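Local atomic coordinates of esterase LipW (Mycobacterium marinum, PDB entry 3QH4), a protein that is probably an esterase of the alpha/beta hydrolase fold, with strict selectivity for its substrates. Residues His193-Asp198 / Thr250-Gly255; Gln8-Asp13 / Phe208-Ala213. All coordinates share one frame; numbering follows the deposited sequence.

Interaction 1 of 2, residues His193-Asp198 / Thr250-Gly255; sequences HQPVLD and TLITCG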
loop_
_atom_site.group_PDB
_atom_site.type_symbol
_atom_site.label_atom_id
_atom_site.label_comp_id
_atom_site.label_asym_id
_atom_site.label_seq_id
_atom_site.Cartn_x
_atom_site.Cartn_y
_atom_site.Cartn_z
ATOM N N HIS A 193 -0.782 -2.693 4.631
ATOM C CA HIS A 193 -0.221 -3.986 4.241
ATOM C C HIS A 193 1.262 -3.885 3.886
ATOM O O HIS A 193 1.657 -3.077 3.038
ATOM C CB HIS A 193 -1.045 -4.631 3.103
ATOM C CG HIS A 193 -0.481 -5.936 2.624
ATOM N ND1 HIS A 193 -0.104 -6.942 3.490
ATOM C CD2 HIS A 193 -0.246 -6.404 1.372
ATOM C CE1 HIS A 193 0.358 -7.968 2.793
ATOM N NE2 HIS A 193 0.295 -7.662 1.508
ATOM N N GLN A 194 2.045 -4.751 4.534
ATOM C CA GLN A 194 3.512 -4.826 4.406
ATOM C C GLN A 194 4.127 -3.424 4.188
ATOM O O GLN A 194 4.870 -3.227 3.215
ATOM C CB GLN A 194 3.894 -5.846 3.290
ATOM C CG GLN A 194 3.244 -5.518 1.930
ATOM C CD GLN A 194 3.514 -6.503 0.822
ATOM O OE1 GLN A 194 4.028 -7.598 1.044
ATOM N NE2 GLN A 194 3.137 -6.120 -0.399
ATOM N N PRO A 195 3.828 -2.476 5.100
ATOM C CA PRO A 195 4.209 -1.064 4.873
ATOM C C PRO A 195 5.703 -0.753 4.951
ATOM O O PRO A 195 6.450 -1.336 5.748
ATOM C CB PRO A 195 3.476 -0.309 5.982
ATOM C CG PRO A 195 3.382 -1.332 7.148
ATOM C CD PRO A 195 3.114 -2.645 6.390
ATOM N N VAL A 196 6.119 0.116 4.051
ATOM C CA VAL A 196 7.411 0.765 4.122
ATOM C C VAL A 196 7.253 1.886 5.161
ATOM O O VAL A 196 6.377 2.745 4.995
ATOM C CB VAL A 196 7.753 1.313 2.720
ATOM C CG1 VAL A 196 8.959 2.234 2.827
ATOM C CG2 VAL A 196 8.034 0.111 1.769
ATOM N N LEU A 197 8.084 1.894 6.212
ATOM C CA LEU A 197 7.874 2.803 7.339
ATOM C C LEU A 197 9.073 3.601 7.786
ATOM O O LEU A 197 8.892 4.702 8.301
ATOM C CB LEU A 197 7.322 2.016 8.559
ATOM C CG LEU A 197 5.927 1.452 8.342
ATOM C CD1 LEU A 197 5.626 0.517 9.474
ATOM C CD2 LEU A 197 4.923 2.582 8.321
ATOM N N ASP A 198 10.281 3.082 7.579
ATOM C CA ASP A 198 11.432 3.685 8.234
ATOM C C ASP A 198 12.685 3.571 7.375
ATOM O O ASP A 198 13.102 2.458 7.019
ATOM C CB ASP A 198 11.648 3.012 9.599
ATOM C CG ASP A 198 12.482 3.864 10.572
ATOM O OD1 ASP A 198 13.286 4.707 10.142
ATOM O OD2 ASP A 198 12.328 3.690 11.811
ATOM N N THR A 250 -6.014 0.515 13.455
ATOM C CA THR A 250 -5.083 0.041 12.424
ATOM C C THR A 250 -5.156 -1.478 12.242
ATOM O O THR A 250 -5.334 -2.205 13.240
ATOM C CB THR A 250 -3.645 0.426 12.850
ATOM O OG1 THR A 250 -3.551 1.855 12.906
ATOM C CG2 THR A 250 -2.563 -0.108 11.856
ATOM N N LEU A 251 -5.054 -1.930 10.980
ATOM C CA LEU A 251 -4.681 -3.313 10.658
ATOM C C LEU A 251 -3.341 -3.204 9.974
ATOM O O LEU A 251 -3.203 -2.470 8.990
ATOM C CB LEU A 251 -5.676 -3.993 9.718
ATOM C CG LEU A 251 -5.167 -5.336 9.178
ATOM C CD1 LEU A 251 -5.061 -6.429 10.301
ATOM C CD2 LEU A 251 -6.113 -5.821 8.054
ATOM N N ILE A 252 -2.355 -3.931 10.495
ATOM C CA ILE A 252 -1.022 -3.913 9.889
ATOM C C ILE A 252 -0.532 -5.342 9.702
ATOM O O ILE A 252 -0.555 -6.147 10.644
ATOM C CB ILE A 252 -0.061 -2.991 10.716
ATOM C CG1 ILE A 252 1.336 -2.942 10.081
ATOM C CG2 ILE A 252 0.057 -3.441 12.189
ATOM C CD1 ILE A 252 2.281 -1.870 10.752
ATOM N N THR A 253 -0.052 -5.655 8.493
ATOM C CA THR A 253 0.244 -7.037 8.148
ATOM C C THR A 253 1.608 -7.116 7.454
ATOM O O THR A 253 2.069 -6.119 6.864
ATOM C CB THR A 253 -0.849 -7.584 7.192
ATOM O OG1 THR A 253 -1.048 -6.669 6.096
ATOM C CG2 THR A 253 -2.181 -7.782 7.930
ATOM N N CYS A 254 2.282 -8.271 7.539
ATOM C CA CYS A 254 3.542 -8.435 6.801
ATOM C C CYS A 254 3.938 -9.896 6.762
ATOM O O CYS A 254 3.655 -10.626 7.711
ATOM C CB CYS A 254 4.646 -7.639 7.518
ATOM S SG CYS A 254 6.076 -7.311 6.456
ATOM N N GLY A 255 4.569 -10.328 5.660
ATOM C CA GLY A 255 5.185 -11.671 5.608
ATOM C C GLY A 255 6.446 -11.658 6.461
ATOM O O GLY A 255 7.051 -10.616 6.640
HETATM O O HOH W 1 5.102 -8.999 3.219
#
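His193 turns CG anti to its backbone N (chi1 178°), while Thr253 sets OG1 between its own N and carbonyl carbon (chi1 50°); the two side chains meet at about a right angle. OG1 lies in the ring plane at the imidazole edge, 2.8 Å from His193 ND1, in a hydrogen bond. A histidine suits this buried place because its far nitrogen, NE2, can bond Asp291 as well. Gln194 CG sits 3.6 Å above the centre of the same ring. At Gln194 the backbone takes a left-handed conformation and leaves the strand, yet its N still donates to Thr253 O at 2.7 Å, in a bent bond (133°). Its long amide end then reaches Gly289 and Ser165, and a water joins Gln194 OE1 to Gly255 N. On the other face of the sheet from Thr253, Ile252 CD1 packs 3.8 Å from Pro195 CG and 4.3 Å from Leu197 CD1, with Val264 against both Pro195 and Ile252. Gln194 also touches Asp258 and His288, probable partners of Ser166 in a catalytic triad: the arrangement belongs to the C-terminal strand ends of an alpha/beta hydrolase, where the active site is built.

Interaction 2 of 2, residues Gln8-Asp13 / Phe208-Ala213; sequences QPEAVD and FRATPA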
loop_
_atom_site.group_PDB
_atom_site.type_symbol
_atom_site.label_atom_id
_atom_site.label_comp_id
_atom_site.label_asym_id
_atom_site.label_seq_id
_atom_site.Cartn_x
_atom_site.Cartn_y
_atom_site.Cartn_z
ATOM N N GLN A 8 20.249 -13.895 -8.152
ATOM C CA GLN A 8 19.832 -15.129 -7.487
ATOM C C GLN A 8 19.378 -14.819 -6.061
ATOM O O GLN A 8 20.128 -14.201 -5.314
ATOM C CB GLN A 8 21.013 -16.088 -7.433
ATOM C CG GLN A 8 20.631 -17.497 -7.070
ATOM C CD GLN A 8 19.856 -18.193 -8.184
ATOM O OE1 GLN A 8 20.064 -17.929 -9.387
ATOM N NE2 GLN A 8 18.951 -19.083 -7.788
ATOM N N PRO A 9 18.150 -15.222 -5.687
ATOM C CA PRO A 9 17.636 -14.816 -4.364
ATOM C C PRO A 9 18.117 -15.635 -3.184
ATOM O O PRO A 9 18.397 -16.852 -3.320
ATOM C CB PRO A 9 16.114 -15.008 -4.488
ATOM C CG PRO A 9 15.949 -16.079 -5.559
ATOM C CD PRO A 9 17.140 -15.897 -6.518
ATOM N N GLU A 10 18.164 -14.977 -2.027
ATOM C CA GLU A 10 18.506 -15.644 -0.756
ATOM C C GLU A 10 17.264 -15.999 0.011
ATOM O O GLU A 10 16.191 -15.398 -0.189
ATOM C CB GLU A 10 19.441 -14.779 0.118
ATOM C CG GLU A 10 20.792 -14.479 -0.555
ATOM C CD GLU A 10 21.684 -13.547 0.266
ATOM O OE1 GLU A 10 21.338 -13.287 1.466
ATOM O OE2 GLU A 10 22.704 -13.093 -0.300
ATOM N N ALA A 11 17.427 -16.968 0.910
ATOM C CA ALA A 11 16.418 -17.373 1.905
ATOM C C ALA A 11 15.212 -18.069 1.281
ATOM O O ALA A 11 14.144 -18.135 1.891
ATOM C CB ALA A 11 15.936 -16.157 2.761
ATOM N N VAL A 12 15.378 -18.617 0.081
ATOM C CA VAL A 12 14.228 -19.254 -0.578
ATOM C C VAL A 12 13.729 -20.485 0.183
ATOM O O VAL A 12 12.542 -20.827 0.096
ATOM C CB VAL A 12 14.482 -19.544 -2.076
ATOM C CG1 VAL A 12 14.845 -18.252 -2.780
ATOM C CG2 VAL A 12 15.535 -20.601 -2.259
ATOM N N ASP A 13 14.621 -21.128 0.932
ATOM C CA ASP A 13 14.260 -22.293 1.735
ATOM C C ASP A 13 13.263 -21.929 2.838
ATOM O O ASP A 13 12.587 -22.816 3.378
ATOM C CB ASP A 13 15.511 -22.977 2.331
ATOM C CG ASP A 13 16.312 -22.076 3.289
ATOM O OD1 ASP A 13 16.577 -20.902 2.961
ATOM O OD2 ASP A 13 16.691 -22.582 4.387
ATOM N N PHE A 208 17.566 -9.742 5.327
ATOM C CA PHE A 208 16.934 -9.959 4.053
ATOM C C PHE A 208 17.443 -8.966 3.002
ATOM O O PHE A 208 16.665 -8.390 2.240
ATOM C CB PHE A 208 15.414 -9.930 4.215
ATOM C CG PHE A 208 14.906 -10.941 5.204
ATOM C CD1 PHE A 208 15.323 -12.268 5.135
ATOM C CD2 PHE A 208 14.045 -10.554 6.225
ATOM C CE1 PHE A 208 14.863 -13.221 6.073
ATOM C CE2 PHE A 208 13.566 -11.481 7.151
ATOM C CZ PHE A 208 13.984 -12.815 7.085
ATOM N N ARG A 209 18.772 -8.804 2.958
ATOM C CA ARG A 209 19.415 -7.940 2.002
ATOM C C ARG A 209 19.153 -8.437 0.596
ATOM O O ARG A 209 19.316 -7.669 -0.354
ATOM C CB ARG A 209 20.945 -7.875 2.239
ATOM C CG ARG A 209 21.661 -9.252 2.177
ATOM C CD ARG A 209 23.140 -9.176 2.604
ATOM N NE ARG A 209 23.257 -9.044 4.069
ATOM C CZ ARG A 209 24.407 -9.095 4.758
ATOM N NH1 ARG A 209 25.586 -9.233 4.140
ATOM N NH2 ARG A 209 24.371 -9.019 6.077
ATOM N N ALA A 210 18.753 -9.710 0.443
ATOM C CA ALA A 210 18.749 -10.296 -0.935
ATOM C C ALA A 210 17.675 -11.333 -1.188
ATOM O O ALA A 210 17.797 -12.213 -2.054
ATOM C CB ALA A 210 20.150 -10.843 -1.274
ATOM N N THR A 211 16.601 -11.202 -0.436
ATOM C CA THR A 211 15.415 -12.011 -0.674
ATOM C C THR A 211 14.818 -11.746 -2.068
ATOM O O THR A 211 15.014 -10.663 -2.662
ATOM C CB THR A 211 14.345 -11.681 0.408
ATOM O OG1 THR A 211 14.295 -10.261 0.635
ATOM C CG2 THR A 211 14.695 -12.384 1.707
ATOM N N PRO A 212 14.038 -12.716 -2.587
ATOM C CA PRO A 212 13.333 -12.460 -3.840
ATOM C C PRO A 212 12.254 -11.370 -3.696
ATOM O O PRO A 212 11.837 -11.062 -2.579
ATOM C CB PRO A 212 12.672 -13.802 -4.149
ATOM C CG PRO A 212 12.430 -14.434 -2.788
ATOM C CD PRO A 212 13.558 -13.929 -1.891
ATOM N N ALA A 213 11.855 -10.800 -4.834
ATOM C CA ALA A 213 10.725 -9.846 -4.976
ATOM C C ALA A 213 11.031 -8.438 -4.475
ATOM O O ALA A 213 10.895 -7.469 -5.227
ATOM C CB ALA A 213 9.412 -10.411 -4.377
HETATM O O HOH W 2 19.028 -11.942 2.298
#
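The carboxylate of Glu10 lies flat against the methyl of Ala210, whose CB stands over one face, 3.5 Å from Glu10 CD. A water approaches from that same side, tilted above the carboxylate plane, and donates to Glu10 OE1 at 2.8 Å while accepting from Ala210 N at 2.9 Å. Near the OE1 end comes the aliphatic CG of Arg209; its guanidinium stays apart, with Arg209 NE 5.3 Å from Glu10 OE1, and NE is bonded to Ser206 O. The opposite charges may still attract weakly.

Glu10 reaches this position because CG is anti to its carbonyl carbon (chi1 -61°) and the chain is extended beyond, so its methylenes also run past Ala210. A small residue suits that place, since its methyl lets the extended chain lie close. The backbones are tied as well: Glu10 N donates to Ala210 O at 2.8 Å, almost straight (173°). Pro9 CA adds a C-H...O contact to Ala210 O at 3.5 Å, and Thr211 CA returns one to Glu10 O, also 3.5 Å and nearly linear. Pro9 CB rests on Pro212 CB at 3.7 Å, two compact rings that suit extended, irregular chain. Ala11 sets its methyl near Thr211 CG2, while Thr211 OG1 turns to Phe214 O.

Ala23 and Arg26 border the contact from the N-terminal region, on Pro212 and Ala210 respectively. Two irregular segments thus pack together, one before helix 17-20 and the other just beyond helix 203-207. The joining is consistent with the cap of hormone-sensitive-lipase-like esterases, in which the N-terminal region and an insertion in the alpha/beta hydrolase fold come together.

In the fold
From the N terminus, residues 8-13 lie before helix 17-20, and their partner comes 195 residues later. The chain first builds six of the eight strands of the mixed sheet, ending with strand 189-193, where interaction 1 opens. After helix 203-207 it reaches residues 208-213, and interaction 2 closes its long loop. Helix 216-227 follows, and strand 250-255 then closes interaction 1 around a connection that holds helices but no strand. The two loops therefore cross. Interaction 1 joins neighbouring parallel strands in the core; interaction 2 ties their connection to the N-terminal segment, with centres about 19 Å apart.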